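Local coordinates for uncharacterized protein DUF1185 (Bordetella bronchiseptica RB50, PDB 3BYQ), which is of unknown function but adopts a variant of the Bacillus chorismate mutase fold and may take part in amino-acid metabolism, at residues S81-V86 / M130-H135; G90-G95 / A119-A124; G95-E100 / I162-V167. One frame throughout, in Å; residues are numbered along the deposited sequence. Where two conformers were deposited one is given.

Contact 1. Residues S81-V86 / M130-H135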
ATOM      1  N   SER B  81       9.706 -11.974  19.666  1.00 17.03           N
ATOM      2  CA  SER B  81       9.560 -12.465  18.328  1.00 18.29           C
ATOM      3  C   SER B  81      10.787 -12.115  17.522  1.00 16.73           C
ATOM      4  O   SER B  81      11.674 -11.379  17.947  1.00 16.42           O
ATOM      5  CB  SER B  81       8.329 -11.887  17.637  1.00 18.82           C
ATOM      6  OG  SER B  81       8.033 -12.605  16.431  1.00 20.80           O
ATOM      7  N   LYS B  82      10.779 -12.619  16.301  1.00 18.72           N
ATOM      8  CA  LYS B  82      11.885 -12.377  15.368  1.00 18.85           C
ATOM      9  C   LYS B  82      11.315 -12.364  13.985  1.00 19.93           C
ATOM     10  O   LYS B  82      10.318 -13.024  13.714  1.00 21.14           O
ATOM     11  CB  LYS B  82      12.959 -13.456  15.497  1.00 18.87           C
ATOM     12  CG  LYS B  82      12.512 -14.878  15.140  1.00 22.19           C
ATOM     13  CD  LYS B  82      13.407 -15.978  15.735  1.00 19.32           C
ATOM     14  CE  LYS B  82      12.781 -17.334  15.517  1.00 18.87           C
ATOM     15  NZ  LYS B  82      13.457 -18.464  16.177  1.00 22.06           N
ATOM     16  N   ALA B  83      11.954 -11.633  13.090  1.00 18.10           N
ATOM     17  CA  ALA B  83      11.393 -11.551  11.737  1.00 18.01           C
ATOM     18  C   ALA B  83      12.428 -11.186  10.718  1.00 18.49           C
ATOM     19  O   ALA B  83      13.502 -10.675  11.035  1.00 17.00           O
ATOM     20  CB  ALA B  83      10.242 -10.540  11.715  1.00 20.12           C
ATOM     21  N   ALA B  84      12.123 -11.512   9.475  1.00 15.73           N
ATOM     22  CA  ALA B  84      13.030 -11.199   8.356  1.00 19.22           C
ATOM     23  C   ALA B  84      12.270 -10.812   7.101  1.00 17.90           C
ATOM     24  O   ALA B  84      11.269 -11.406   6.784  1.00 18.21           O
ATOM     25  CB  ALA B  84      13.944 -12.371   8.028  1.00 16.99           C
ATOM     26  N   ILE B  85      12.781  -9.814   6.408  1.00 16.51           N
ATOM     27  CA  ILE B  85      12.252  -9.400   5.117  1.00 16.47           C
ATOM     28  C   ILE B  85      13.441  -9.384   4.146  1.00 16.44           C
ATOM     29  O   ILE B  85      14.380  -8.574   4.280  1.00 16.79           O
ATOM     30  CB  ILE B  85      11.543  -8.020   5.097  1.00 18.06           C
ATOM     31  CG1 ILE B  85      10.578  -7.911   6.266  1.00 19.15           C
ATOM     32  CG2 ILE B  85      10.809  -7.801   3.699  1.00 15.50           C
ATOM     33  CD1 ILE B  85       9.895  -6.590   6.432  1.00 19.66           C
ATOM     34  N   VAL B  86      13.344 -10.236   3.135  1.00 17.37           N
ATOM     35  CA  VAL B  86      14.402 -10.397   2.160  1.00 16.08           C
ATOM     36  C   VAL B  86      14.012  -9.606   0.925  1.00 17.60           C
ATOM     37  O   VAL B  86      12.852  -9.571   0.541  1.00 17.77           O
ATOM     38  CB  VAL B  86      14.653 -11.888   1.787  1.00 17.75           C
ATOM     39  CG1 VAL B  86      15.835 -12.040   0.815  1.00 18.43           C
ATOM     40  CG2 VAL B  86      14.871 -12.740   3.071  1.00 15.42           C
HETATM   41  N   MSE B 130       5.185  -5.472   7.792  1.00 21.80           N
HETATM   42  CA  MSE B 130       4.770  -6.806   8.213  1.00 19.55           C
HETATM   43  C   MSE B 130       4.426  -6.879   9.685  1.00 18.28           C
HETATM   44  O   MSE B 130       5.173  -6.385  10.514  1.00 19.79           O
HETATM   45  CB  MSE B 130       5.944  -7.773   7.885  1.00 21.41           C
HETATM   46  CG  MSE B 130       5.705  -9.239   8.056  1.00 24.24           C
HETATM   47 SE   MSE B 130       7.143 -10.269   7.268  0.75 16.43          SE
HETATM   48  CE  MSE B 130       8.525  -9.859   8.524  1.00 18.54           C
HETATM   49  N   MSE B 131       3.302  -7.527   9.993  1.00 20.27           N
HETATM   50  CA  MSE B 131       2.870  -7.743  11.383  0.50 18.87           C
HETATM   51  C   MSE B 131       3.688  -8.867  11.944  1.00 20.19           C
HETATM   52  O   MSE B 131       3.753  -9.948  11.350  1.00 19.00           O
HETATM   53  CB  MSE B 131       1.401  -8.179  11.505  0.50 19.40           C
HETATM   54  CG  MSE B 131       0.384  -7.221  11.007  0.50 19.03           C
HETATM   55 SE   MSE B 131       0.413  -5.534  11.887  0.38 20.62          SE
HETATM   56  CE  MSE B 131       0.056  -6.040  13.709  0.50 27.44           C
ATOM     57  N   VAL B 132       4.303  -8.620  13.089  1.00 18.48           N
ATOM     58  CA  VAL B 132       5.153  -9.633  13.747  1.00 18.78           C
ATOM     59  C   VAL B 132       4.501 -10.129  15.023  1.00 17.53           C
ATOM     60  O   VAL B 132       4.233  -9.349  15.935  1.00 18.03           O
ATOM     61  CB  VAL B 132       6.575  -9.072  14.073  1.00 20.75           C
ATOM     62  CG1 VAL B 132       7.464 -10.202  14.704  1.00 17.95           C
ATOM     63  CG2 VAL B 132       7.208  -8.515  12.796  1.00 21.37           C
ATOM     64  N   PRO B 133       4.235 -11.416  15.106  1.00 15.44           N
ATOM     65  CA  PRO B 133       3.502 -11.874  16.273  1.00 15.44           C
ATOM     66  C   PRO B 133       4.429 -12.189  17.411  1.00 16.68           C
ATOM     67  O   PRO B 133       5.529 -12.687  17.194  1.00 18.07           O
ATOM     68  CB  PRO B 133       2.869 -13.168  15.775  1.00 17.50           C
ATOM     69  CG  PRO B 133       3.851 -13.676  14.802  1.00 18.15           C
ATOM     70  CD  PRO B 133       4.365 -12.489  14.092  1.00 16.77           C
ATOM     71  N   VAL B 134       3.966 -11.906  18.626  1.00 16.69           N
ATOM     72  CA  VAL B 134       4.734 -12.203  19.822  1.00 15.96           C
ATOM     73  C   VAL B 134       3.983 -13.095  20.783  1.00 17.18           C
ATOM     74  O   VAL B 134       2.743 -13.222  20.753  1.00 16.38           O
ATOM     75  CB  VAL B 134       5.156 -10.911  20.621  1.00 15.89           C
ATOM     76  CG1 VAL B 134       5.924  -9.954  19.745  1.00 19.20           C
ATOM     77  CG2 VAL B 134       3.937 -10.170  21.253  1.00 21.80           C
ATOM     78  N   HIS B 135       4.749 -13.783  21.614  1.00 17.92           N
ATOM     79  CA  HIS B 135       4.153 -14.544  22.698  1.00 17.07           C
ATOM     80  C   HIS B 135       5.048 -14.553  23.927  1.00 17.11           C
ATOM     81  O   HIS B 135       6.181 -14.019  23.905  1.00 16.64           O
ATOM     82  CB  HIS B 135       3.639 -15.908  22.276  1.00 18.33           C
ATOM     83  CG  HIS B 135       4.682 -16.891  21.868  1.00 15.38           C
ATOM     84  ND1 HIS B 135       4.576 -17.618  20.701  1.00 20.24           N
ATOM     85  CD2 HIS B 135       5.785 -17.360  22.509  1.00 16.90           C
ATOM     86  CE1 HIS B 135       5.590 -18.468  20.626  1.00 21.30           C
ATOM     87  NE2 HIS B 135       6.343 -18.329  21.703  1.00 19.59           N
TER

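Contact 2. Residues G90-G95 / A119-A124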
ATOM      1  N   GLY B  90      16.619 -11.900  -3.615  1.00 17.57           N
ATOM      2  CA  GLY B  90      17.000 -12.991  -2.747  1.00 17.60           C
ATOM      3  C   GLY B  90      15.971 -14.092  -2.765  1.00 18.23           C
ATOM      4  O   GLY B  90      15.171 -14.201  -3.696  1.00 17.86           O
ATOM      5  N   GLU B  91      16.022 -14.925  -1.734  1.00 16.66           N
ATOM      6  CA  GLU B  91      15.085 -16.027  -1.557  1.00 17.69           C
ATOM      7  C   GLU B  91      14.742 -16.161  -0.087  1.00 18.27           C
ATOM      8  O   GLU B  91      15.458 -15.661   0.786  1.00 18.36           O
ATOM      9  CB  GLU B  91      15.618 -17.348  -2.102  1.00 18.13           C
ATOM     10  CG  GLU B  91      16.847 -17.871  -1.400  1.00 20.46           C
ATOM     11  CD  GLU B  91      17.283 -19.231  -1.947  1.00 20.14           C
ATOM     12  OE1 GLU B  91      16.582 -20.254  -1.718  1.00 17.84           O
ATOM     13  OE2 GLU B  91      18.354 -19.283  -2.611  1.00 20.97           O
HETATM   14  N   MSE B  92      13.665 -16.888   0.174  1.00 18.60           N
HETATM   15  CA  MSE B  92      13.148 -17.075   1.527  0.50 19.76           C
HETATM   16  C   MSE B  92      14.223 -17.655   2.437  1.00 17.21           C
HETATM   17  O   MSE B  92      14.338 -17.268   3.589  1.00 20.86           O
HETATM   18  CB  MSE B  92      11.933 -18.018   1.513  0.50 18.90           C
HETATM   19  CG  MSE B  92      11.022 -17.939   2.713  0.50 25.79           C
HETATM   20 SE   MSE B  92      10.132 -16.221   2.954  0.38 16.99          SE
HETATM   21  CE  MSE B  92       8.443 -16.905   3.682  0.50 16.97           C
ATOM     22  N   GLU B  93      15.004 -18.572   1.884  1.00 17.47           N
ATOM     23  CA  GLU B  93      16.049 -19.236   2.680  1.00 16.03           C
ATOM     24  C   GLU B  93      17.052 -18.235   3.271  1.00 16.97           C
ATOM     25  O   GLU B  93      17.637 -18.471   4.328  1.00 17.18           O
ATOM     26  CB  GLU B  93      16.743 -20.341   1.887  1.00 15.37           C
ATOM     27  CG  GLU B  93      17.278 -21.431   2.735  1.00 16.37           C
ATOM     28  CD  GLU B  93      16.189 -22.290   3.317  1.00 21.41           C
ATOM     29  OE1 GLU B  93      15.017 -22.106   2.906  1.00 17.47           O
ATOM     30  OE2 GLU B  93      16.508 -23.172   4.150  1.00 18.22           O
ATOM     31  N   HIS B  94      17.233 -17.089   2.614  1.00 16.21           N
ATOM     32  CA  HIS B  94      18.155 -16.056   3.123  1.00 18.35           C
ATOM     33  C   HIS B  94      17.628 -15.376   4.398  1.00 19.15           C
ATOM     34  O   HIS B  94      18.366 -14.764   5.150  1.00 21.29           O
ATOM     35  CB  HIS B  94      18.428 -14.986   2.074  1.00 17.34           C
ATOM     36  CG  HIS B  94      19.066 -15.499   0.825  1.00 17.09           C
ATOM     37  ND1 HIS B  94      18.922 -14.855  -0.388  1.00 19.07           N
ATOM     38  CD2 HIS B  94      19.836 -16.594   0.594  1.00 17.75           C
ATOM     39  CE1 HIS B  94      19.580 -15.539  -1.314  1.00 19.79           C
ATOM     40  NE2 HIS B  94      20.145 -16.600  -0.746  1.00 17.10           N
ATOM     41  N   GLY B  95      16.314 -15.441   4.569  1.00 18.95           N
ATOM     42  CA  GLY B  95      15.669 -14.941   5.761  1.00 18.64           C
ATOM     43  C   GLY B  95      15.560 -16.042   6.804  1.00 17.32           C
ATOM     44  O   GLY B  95      15.590 -15.790   7.993  1.00 18.08           O
ATOM     45  N   ALA B 119       7.985 -16.284  14.897  1.00 20.88           N
ATOM     46  CA  ALA B 119       8.619 -15.633  13.760  1.00 19.81           C
ATOM     47  C   ALA B 119       7.698 -15.470  12.586  1.00 20.86           C
ATOM     48  O   ALA B 119       6.672 -16.121  12.499  1.00 20.50           O
ATOM     49  CB  ALA B 119       9.820 -16.484  13.310  1.00 19.67           C
ATOM     50  N   VAL B 120       8.052 -14.534  11.720  1.00 17.48           N
ATOM     51  CA  VAL B 120       7.415 -14.405  10.403  1.00 17.78           C
ATOM     52  C   VAL B 120       8.466 -13.867   9.462  1.00 19.78           C
ATOM     53  O   VAL B 120       9.378 -13.178   9.873  1.00 18.56           O
ATOM     54  CB  VAL B 120       6.117 -13.550  10.449  1.00 20.31           C
ATOM     55  CG1 VAL B 120       6.395 -12.112  10.905  1.00 18.84           C
ATOM     56  CG2 VAL B 120       5.327 -13.604   9.095  1.00 21.12           C
ATOM     57  N   LYS B 121       8.378 -14.238   8.200  1.00 18.27           N
ATOM     58  CA  LYS B 121       9.320 -13.716   7.219  1.00 18.85           C
ATOM     59  C   LYS B 121       8.667 -13.639   5.872  1.00 19.90           C
ATOM     60  O   LYS B 121       7.620 -14.218   5.629  1.00 18.64           O
ATOM     61  CB  LYS B 121      10.564 -14.549   7.128  1.00 20.28           C
ATOM     62  CG  LYS B 121      10.315 -15.956   6.836  1.00 23.26           C
ATOM     63  CD  LYS B 121      11.632 -16.779   6.962  1.00 25.95           C
ATOM     64  CE  LYS B 121      11.330 -18.205   6.640  1.00 22.89           C
ATOM     65  NZ  LYS B 121      10.443 -18.811   7.658  1.00 20.74           N
ATOM     66  N   ALA B 122       9.276 -12.846   5.017  1.00 16.71           N
ATOM     67  CA  ALA B 122       8.767 -12.654   3.651  1.00 14.48           C
ATOM     68  C   ALA B 122       9.907 -12.196   2.741  1.00 17.81           C
ATOM     69  O   ALA B 122      10.917 -11.726   3.213  1.00 17.25           O
ATOM     70  CB  ALA B 122       7.688 -11.578   3.639  1.00 19.80           C
ATOM     71  N   VAL B 123       9.727 -12.427   1.448  1.00 16.26           N
ATOM     72  CA  VAL B 123      10.565 -11.845   0.389  1.00 16.74           C
ATOM     73  C   VAL B 123       9.666 -10.768  -0.193  1.00 18.20           C
ATOM     74  O   VAL B 123       8.532 -11.027  -0.563  1.00 19.43           O
ATOM     75  CB  VAL B 123      10.964 -12.855  -0.685  1.00 16.97           C
ATOM     76  CG1 VAL B 123      11.708 -12.102  -1.817  1.00 16.66           C
ATOM     77  CG2 VAL B 123      11.783 -13.993  -0.060  1.00 16.92           C
ATOM     78  N   ALA B 124      10.142  -9.526  -0.218  1.00 14.75           N
ATOM     79  CA  ALA B 124       9.247  -8.421  -0.561  1.00 16.40           C
ATOM     80  C   ALA B 124      10.004  -7.231  -1.102  1.00 18.82           C
ATOM     81  O   ALA B 124      11.201  -7.167  -1.091  1.00 20.47           O
ATOM     82  CB  ALA B 124       8.490  -7.988   0.690  1.00 15.25           C
TER

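Contact 3. Residues G95-E100 / I162-V167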
ATOM      1  N   GLY B  95      16.314 -15.441   4.569  1.00 18.95           N
ATOM      2  CA  GLY B  95      15.669 -14.941   5.761  1.00 18.64           C
ATOM      3  C   GLY B  95      15.560 -16.042   6.804  1.00 17.32           C
ATOM      4  O   GLY B  95      15.590 -15.790   7.993  1.00 18.08           O
ATOM      5  N   ALA B  96      15.432 -17.272   6.341  1.00 16.79           N
ATOM      6  CA  ALA B  96      15.236 -18.401   7.231  1.00 17.06           C
ATOM      7  C   ALA B  96      16.426 -18.680   8.141  1.00 19.00           C
ATOM      8  O   ALA B  96      16.293 -19.332   9.185  1.00 18.13           O
ATOM      9  CB  ALA B  96      14.837 -19.640   6.436  1.00 13.89           C
ATOM     10  N   VAL B  97      17.582 -18.180   7.745  1.00 17.24           N
ATOM     11  CA  VAL B  97      18.778 -18.237   8.596  1.00 19.43           C
ATOM     12  C   VAL B  97      18.574 -17.544   9.975  1.00 17.85           C
ATOM     13  O   VAL B  97      19.264 -17.869  10.951  1.00 17.58           O
ATOM     14  CB  VAL B  97      20.017 -17.573   7.933  1.00 19.53           C
ATOM     15  CG1 VAL B  97      20.501 -18.382   6.730  1.00 15.28           C
ATOM     16  CG2 VAL B  97      19.739 -16.102   7.562  1.00 21.03           C
ATOM     17  N   TRP B  98      17.621 -16.625  10.030  1.00 17.28           N
ATOM     18  CA  TRP B  98      17.354 -15.834  11.241  1.00 16.24           C
ATOM     19  C   TRP B  98      16.646 -16.624  12.354  1.00 18.53           C
ATOM     20  O   TRP B  98      16.667 -16.226  13.492  1.00 18.66           O
ATOM     21  CB  TRP B  98      16.558 -14.605  10.858  1.00 14.90           C
ATOM     22  CG  TRP B  98      16.565 -13.461  11.878  1.00 15.21           C
ATOM     23  CD1 TRP B  98      15.473 -12.896  12.483  1.00 16.52           C
ATOM     24  CD2 TRP B  98      17.703 -12.767  12.371  1.00 16.90           C
ATOM     25  NE1 TRP B  98      15.880 -11.872  13.324  1.00 15.80           N
ATOM     26  CE2 TRP B  98      17.239 -11.782  13.281  1.00 15.49           C
ATOM     27  CE3 TRP B  98      19.072 -12.859  12.125  1.00 16.88           C
ATOM     28  CZ2 TRP B  98      18.090 -10.897  13.906  1.00 17.76           C
ATOM     29  CZ3 TRP B  98      19.899 -12.010  12.751  1.00 17.26           C
ATOM     30  CH2 TRP B  98      19.417 -11.044  13.660  1.00 17.80           C
ATOM     31  N   HIS B  99      16.005 -17.736  12.010  1.00 17.91           N
ATOM     32  CA  HIS B  99      15.374 -18.560  13.038  1.00 17.88           C
ATOM     33  C   HIS B  99      16.407 -18.933  14.099  1.00 19.57           C
ATOM     34  O   HIS B  99      16.184 -18.716  15.287  1.00 19.95           O
ATOM     35  CB  HIS B  99      14.707 -19.781  12.434  1.00 18.50           C
ATOM     36  CG  HIS B  99      13.451 -19.466  11.681  1.00 22.39           C
ATOM     37  ND1 HIS B  99      12.254 -19.202  12.316  1.00 21.98           N
ATOM     38  CD2 HIS B  99      13.194 -19.422  10.348  1.00 20.26           C
ATOM     39  CE1 HIS B  99      11.325 -18.958  11.406  1.00 21.92           C
ATOM     40  NE2 HIS B  99      11.860 -19.099  10.207  1.00 20.12           N
ATOM     41  N   GLU B 100      17.550 -19.453  13.648  1.00 18.79           N
ATOM     42  CA  GLU B 100      18.617 -19.809  14.560  1.00 19.36           C
ATOM     43  C   GLU B 100      19.397 -18.573  14.987  1.00 20.26           C
ATOM     44  O   GLU B 100      19.566 -18.330  16.173  1.00 22.69           O
ATOM     45  CB  GLU B 100      19.568 -20.828  13.977  1.00 18.89           C
ATOM     46  CG  GLU B 100      20.677 -21.192  14.945  1.00 19.83           C
ATOM     47  CD  GLU B 100      21.713 -22.045  14.324  1.00 25.39           C
ATOM     48  OE1 GLU B 100      21.402 -23.212  14.088  1.00 24.86           O
ATOM     49  OE2 GLU B 100      22.824 -21.545  14.072  1.00 25.63           O
ATOM     50  N   ILE B 162      18.764  -7.531   2.940  1.00 17.31           N
ATOM     51  CA  ILE B 162      17.901  -8.265   3.886  1.00 16.62           C
ATOM     52  C   ILE B 162      17.718  -7.422   5.130  1.00 15.84           C
ATOM     53  O   ILE B 162      18.666  -6.733   5.565  1.00 19.06           O
ATOM     54  CB  ILE B 162      18.474  -9.628   4.359  1.00 15.82           C
ATOM     55  CG1 ILE B 162      18.967 -10.491   3.190  1.00 21.22           C
ATOM     56  CG2 ILE B 162      17.395 -10.397   5.220  1.00 15.62           C
ATOM     57  CD1 ILE B 162      19.983 -11.632   3.602  1.00 17.92           C
ATOM     58  N   LEU B 163      16.480  -7.395   5.623  1.00 16.19           N
ATOM     59  CA  LEU B 163      16.126  -6.713   6.878  1.00 16.25           C
ATOM     60  C   LEU B 163      15.873  -7.797   7.907  1.00 18.67           C
ATOM     61  O   LEU B 163      15.063  -8.712   7.693  1.00 15.75           O
ATOM     62  CB  LEU B 163      14.873  -5.835   6.666  1.00 16.43           C
ATOM     63  CG  LEU B 163      14.448  -4.951   7.857  1.00 17.61           C
ATOM     64  CD1 LEU B 163      13.450  -3.884   7.354  1.00 21.94           C
ATOM     65  CD2 LEU B 163      13.787  -5.770   8.952  1.00 17.32           C
ATOM     66  N   PHE B 164      16.660  -7.768   8.976  1.00 17.98           N
ATOM     67  CA  PHE B 164      16.513  -8.692  10.102  1.00 15.35           C
ATOM     68  C   PHE B 164      16.043  -7.919  11.313  1.00 16.34           C
ATOM     69  O   PHE B 164      16.524  -6.832  11.574  1.00 16.86           O
ATOM     70  CB  PHE B 164      17.846  -9.375  10.419  1.00 15.21           C
ATOM     71  CG  PHE B 164      18.310 -10.370   9.361  1.00 15.89           C
ATOM     72  CD1 PHE B 164      17.570 -11.521   9.123  1.00 16.39           C
ATOM     73  CD2 PHE B 164      19.501 -10.206   8.689  1.00 16.77           C
ATOM     74  CE1 PHE B 164      17.980 -12.462   8.201  1.00 20.62           C
ATOM     75  CE2 PHE B 164      19.934 -11.157   7.751  1.00 17.21           C
ATOM     76  CZ  PHE B 164      19.153 -12.286   7.513  1.00 19.83           C
ATOM     77  N   ALA B 165      15.140  -8.532  12.074  1.00 16.45           N
ATOM     78  CA  ALA B 165      14.542  -7.884  13.222  1.00 16.82           C
ATOM     79  C   ALA B 165      14.283  -8.780  14.411  1.00 16.36           C
ATOM     80  O   ALA B 165      14.002  -9.997  14.252  1.00 16.73           O
ATOM     81  CB  ALA B 165      13.187  -7.248  12.788  1.00 17.24           C
ATOM     82  N   LEU B 166      14.362  -8.161  15.585  1.00 17.58           N
ATOM     83  CA  LEU B 166      13.957  -8.826  16.825  1.00 17.77           C
ATOM     84  C   LEU B 166      12.933  -7.924  17.480  1.00 18.35           C
ATOM     85  O   LEU B 166      12.971  -6.691  17.323  1.00 17.19           O
ATOM     86  CB  LEU B 166      15.126  -9.029  17.769  1.00 17.86           C
ATOM     87  CG  LEU B 166      16.223  -9.987  17.282  1.00 16.79           C
ATOM     88  CD1 LEU B 166      17.359 -10.066  18.287  1.00 17.07           C
ATOM     89  CD2 LEU B 166      15.644 -11.349  17.009  1.00 16.83           C
ATOM     90  N   VAL B 167      12.046  -8.541  18.233  1.00 16.27           N
ATOM     91  CA  VAL B 167      11.015  -7.855  18.981  1.00 15.48           C
ATOM     92  C   VAL B 167      11.009  -8.330  20.429  1.00 17.83           C
ATOM     93  O   VAL B 167      11.140  -9.502  20.698  1.00 17.37           O
ATOM     94  CB  VAL B 167       9.618  -8.098  18.378  1.00 18.36           C
ATOM     95  CG1 VAL B 167       8.506  -7.420  19.225  1.00 18.58           C
ATOM     96  CG2 VAL B 167       9.570  -7.623  16.930  1.00 20.68           C
TER

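Contact 1. Residues S81-V86 / M130-H135
Ser81 and Pro133 supply the polar link between two antiparallel strands that spread apart along their length. The Ser81 hydroxyl is anti to its backbone N (chi1 -167°), which directs OG at the other strand, where it donates to Pro133 O at 2.6 Å. It meets the carbonyl at a C=O...OG angle of 154°, tilted 26° from the carbonyl plane; the buried hydroxyl is also weakly bonded to Pro118 O. Packing is tight here, with Ser81 CB 3.5 Å from Val132 CG1, while Val134 CG1 closes on the same CB at 3.7 Å. The other branch of Val132, CG2, rests on the methyl of Ala83 at 3.8 Å. Farther along, the CA distance grows from 5.1 Å at Ser81-Val134 to 8.5 Å at Ile85-Met130, and a longer side chain bridges it. Selenomethionine Met130 is extended as far as SE and then bends at chi3, bringing its methyl CE in beside Ala83 CB. Ile85 reaches back tip to tip, its CG1 3.6 Å from Met130 CE. Ser81, Ala83 and Ile85 all point at 130-135, which diverges over that face of 81-86 within a branched or curled sheet. The one hydrogen bond between the two segments thus lies at their close end, while the wide end relies on apolar contact through Met130 CE.

Contact 2. Residues G90-G95 / A119-A124
Next to the meeting of Met92 with Lys121 and Val123, the imidazole of His94 carries the aliphatic part of Glu91 on one face, CG lying 3.5 Å above the plane and over the ring centre. Two backbone bonds, His94 N to Glu91 O and Gly95 N to Met92 O, shape the turn, leading into the short, weakly bonded helix 93-96. Selenomethionine Met92 has two conformers; in the one described it bends at chi2 and chi3 and lays its methyl CE 3.4 Å from Lys121 O and 3.8 Å from Lys121 CG, contacts that may differ in the other. The turn opens the helical connection of a beta-alpha-beta crossover, in which the chain leaves strand 79-86 and returns as the parallel strand 119-123. Lys121 and Met92 cross obliquely; CG of the lysine sits between its backbone N and carbonyl carbon (chi1 56°), and the chain then runs out past Gly95, with CD 4.0 Å from Gly95 C. Its amino group hydrogen-bonds to His99 NE2. Val123 CG2 presses on the backbone of the turn, 3.5 Å from Met92 N. Neighbouring subunits border the contact: in one, Arg177 forms a salt bridge with Glu91 and the Ser148 hydroxyl hydrogen-bonds to Lys121 O; in another, Gln154 hydrogen-bonds to Val123 O.

Contact 3. Residues G95-E100 / I162-V167
Trp98 holds CG anti to its backbone N (chi1 -161°) and Phe164 holds CG anti to its carbonyl carbon, and these torsions bring the phenyl ring of Phe164 against one face of the indole. The rings form an offset stack, the Phe164 ring and the six-membered ring of Trp98 having centroids 4.6 Å apart and planes inclined by 25°. With this offset, Phe164 CB sits almost directly over the centre of the six-membered ring, a CH-pi contact with CB 3.7 Å from the centroid. Phe164 CD1 lies over the same face nearer the ring fusion, 3.5 Å from Trp98 CD2. On the face of the phenyl ring away from Trp98, Ile162 CG2 of its own strand sits toward the rim. The side chain of Val97 crosses that of Phe164 at about a right angle, with CG2 3.9 Å from Phe164 CZ.

The edge of the indole is tied as well: NE1 donates to Ala165 O at 2.8 Å with an N-H...O angle of 158°. That oxygen lies close to the indole plane, whereas NE1 stands well above the carbonyl plane. Ala83 N of the adjacent strand bonds to it too, so Ala165 O accepts from both the strand pairing and the indole, which ties Trp98 to the sheet. Leu166 meets Trp98 at about a right angle, its CG 4.0 Å from CZ2. Helix 51-72 packs on Leu166 and Val97. Buried aromatic packing between helix 98-109 and strand 161-169 thus joins the helical layer to the beta-sheet in this variant of the Bacillus chorismate mutase fold.

Strand 79-86 is the common axis: contact 1 lies on one of its faces, contact 2 uses the strand 119-123 along one edge, and contact 3 uses the strand 161-169 along the other. The centre of contact 3 is about 8 Å from that of each of the others, which are about 11 Å apart. Contacts 2 and 3 share Gly95 and also meet where His94 O packs 3.5 Å from Phe164 CZ. Trp98 CD1 comes within 3.3 Å of Ala83 O, bringing contact 3 against the strand of contact 1. A bound ethanediol, probably from the crystallisation liquor, lies about 4 Å from the side chain of Lys82. All three contacts also touch a neighbouring subunit.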